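Local coordinates for protein amidase (Bacillus anthracis, PDB 5EWQ) that probably hydrolyses the amide bond of carboxylic amides, releasing the free acid and ammonia, at residues A[15-20]-A[400-405]. Numbering follows the deposited sequence.
Sequences IVYDKE and RIKYGQ
I15 and K402 meet tip to tip. The terminal methyl CD1 of I15 lies 3.6 Å from CE of K402 and 3.9 Å from its CD. The contact is hydrophobic and uses the carbon chain of the lysine. No hydrogen bond links the two segments, and they bury 98 Å² in all.

Side-chain conformation closes the distance, for the CA atoms of I15 and K402 stand 10.9 Å apart. In I15, CG1 lies anti to the carbonyl carbon (chi1 -55°) and CD1 continues in an extended branch. K402 runs straight from CB to CE and bends only at its last torsion (chi4 62°), which turns NZ off the line of the chain.

Y403 adds a smaller contact, with its OH 4.2 Å from CD1 of I15. Within the turn, CG of K402 sits 3.9 Å above one face of the Y403 ring, displaced toward the rim. Y17 comes near K402 only loosely, its OH 4.5 Å from CD. That hydroxyl is hydrogen-bonded to the OH of Y183, and Y183 also packs edge-to-face with the Y403 ring. Y183 therefore ties both segments together.

The type I turn from I401 to G404, closed by G404 N to I401 O, puts K402 and Y403 at its two middle positions. It joins helix 397-400 to helix 406-412. Segment 15-20 leads into helix 20-28. Backbone hydrogen bonds join I15 to Q189, in strand 188-189, and Y17 to K187, in the loop between strands 183-184 and 188-189. The N-terminal arm thus meets the turn between helices 397-400 and 406-412 where both touch the two-stranded sheet.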
# COMPACT_ATOMS: atom_id res chain seq x y z
N ILE A 15 -2.60 18.86 -10.57
CA ILE A 15 -1.37 19.53 -10.19
C ILE A 15 -0.19 18.56 -10.24
O ILE A 15 -0.22 17.50 -9.61
CB ILE A 15 -1.47 20.13 -8.77
CG1 ILE A 15 -2.68 21.05 -8.66
CG2 ILE A 15 -0.20 20.88 -8.42
CD1 ILE A 15 -2.88 21.64 -7.29
N VAL A 16 0.84 18.92 -11.00
CA VAL A 16 2.02 18.07 -11.15
C VAL A 16 3.31 18.87 -10.94
O VAL A 16 3.59 19.81 -11.68
CB VAL A 16 2.06 17.40 -12.54
CG1 VAL A 16 3.36 16.64 -12.72
CG2 VAL A 16 0.86 16.48 -12.72
N TYR A 17 4.08 18.48 -9.94
CA TYR A 17 5.35 19.14 -9.63
C TYR A 17 6.54 18.32 -10.12
O TYR A 17 6.52 17.09 -10.04
CB TYR A 17 5.49 19.37 -8.12
CG TYR A 17 4.40 20.21 -7.51
CD1 TYR A 17 4.04 21.43 -8.05
CD2 TYR A 17 3.72 19.77 -6.37
CE1 TYR A 17 3.04 22.20 -7.48
CE2 TYR A 17 2.73 20.53 -5.79
CZ TYR A 17 2.39 21.74 -6.35
OH TYR A 17 1.39 22.50 -5.78
N ASP A 18 7.56 19.01 -10.61
CA ASP A 18 8.84 18.40 -10.96
C ASP A 18 8.69 17.17 -11.85
O ASP A 18 8.98 16.04 -11.44
CB ASP A 18 9.61 18.03 -9.68
CG ASP A 18 11.07 17.73 -9.94
OD1 ASP A 18 11.57 18.09 -11.03
OD2 ASP A 18 11.72 17.14 -9.05
N LYS A 19 8.22 17.38 -13.08
CA LYS A 19 7.93 16.28 -13.99
C LYS A 19 9.20 15.60 -14.49
O LYS A 19 9.19 14.40 -14.78
CB LYS A 19 7.09 16.79 -15.17
CG LYS A 19 6.53 15.69 -16.05
CD LYS A 19 5.02 15.80 -16.17
CE LYS A 19 4.62 17.08 -16.88
NZ LYS A 19 3.14 17.15 -17.09
N GLU A 20 10.28 16.36 -14.58
CA GLU A 20 11.54 15.83 -15.10
C GLU A 20 12.25 14.93 -14.09
O GLU A 20 13.27 14.31 -14.40
CB GLU A 20 12.47 16.98 -15.52
CG GLU A 20 11.97 17.76 -16.72
CD GLU A 20 11.86 16.91 -17.97
OE1 GLU A 20 12.69 15.99 -18.14
OE2 GLU A 20 10.95 17.16 -18.79
N ARG A 400 4.82 24.70 -0.82
CA ARG A 400 5.20 23.66 0.13
C ARG A 400 4.03 23.17 0.99
O ARG A 400 4.01 22.01 1.40
CB ARG A 400 6.34 24.16 1.01
CG ARG A 400 7.55 24.60 0.20
CD ARG A 400 8.63 25.25 1.04
NE ARG A 400 9.75 25.67 0.21
CZ ARG A 400 10.84 26.27 0.67
NH1 ARG A 400 10.97 26.53 1.96
NH2 ARG A 400 11.82 26.61 -0.17
N ILE A 401 3.08 24.05 1.26
CA ILE A 401 1.89 23.68 2.02
C ILE A 401 0.64 24.35 1.46
O ILE A 401 0.01 25.18 2.11
CB ILE A 401 2.02 24.04 3.52
CG1 ILE A 401 2.70 25.40 3.68
CG2 ILE A 401 2.81 22.97 4.26
CD1 ILE A 401 2.67 25.94 5.09
N LYS A 402 0.28 23.97 0.23
CA LYS A 402 -0.87 24.54 -0.47
C LYS A 402 -2.15 24.44 0.36
O LYS A 402 -2.99 25.34 0.32
CB LYS A 402 -1.06 23.85 -1.82
CG LYS A 402 -2.30 24.30 -2.58
CD LYS A 402 -2.50 23.48 -3.85
CE LYS A 402 -3.80 23.84 -4.54
NZ LYS A 402 -3.83 25.27 -4.98
N TYR A 403 -2.28 23.35 1.10
CA TYR A 403 -3.48 23.13 1.91
C TYR A 403 -3.18 23.28 3.40
O TYR A 403 -3.97 22.87 4.25
CB TYR A 403 -4.06 21.74 1.63
CG TYR A 403 -4.36 21.51 0.16
CD1 TYR A 403 -5.56 21.93 -0.40
CD2 TYR A 403 -3.44 20.88 -0.66
CE1 TYR A 403 -5.83 21.72 -1.74
CE2 TYR A 403 -3.70 20.66 -2.00
CZ TYR A 403 -4.90 21.09 -2.54
OH TYR A 403 -5.18 20.88 -3.87
N GLY A 404 -2.03 23.88 3.71
CA GLY A 404 -1.68 24.17 5.09
C GLY A 404 -0.94 23.04 5.79
O GLY A 404 -0.60 22.03 5.17
N GLN A 405 -0.69 23.22 7.09
CA GLN A 405 0.02 22.22 7.88
C GLN A 405 -0.49 22.22 9.33
O GLN A 405 0.30 22.13 10.27
CB GLN A 405 1.52 22.49 7.85
CG GLN A 405 1.92 23.91 8.22
CD GLN A 405 3.42 24.12 8.26
OE1 GLN A 405 4.19 23.18 8.06
NE2 GLN A 405 3.84 25.34 8.54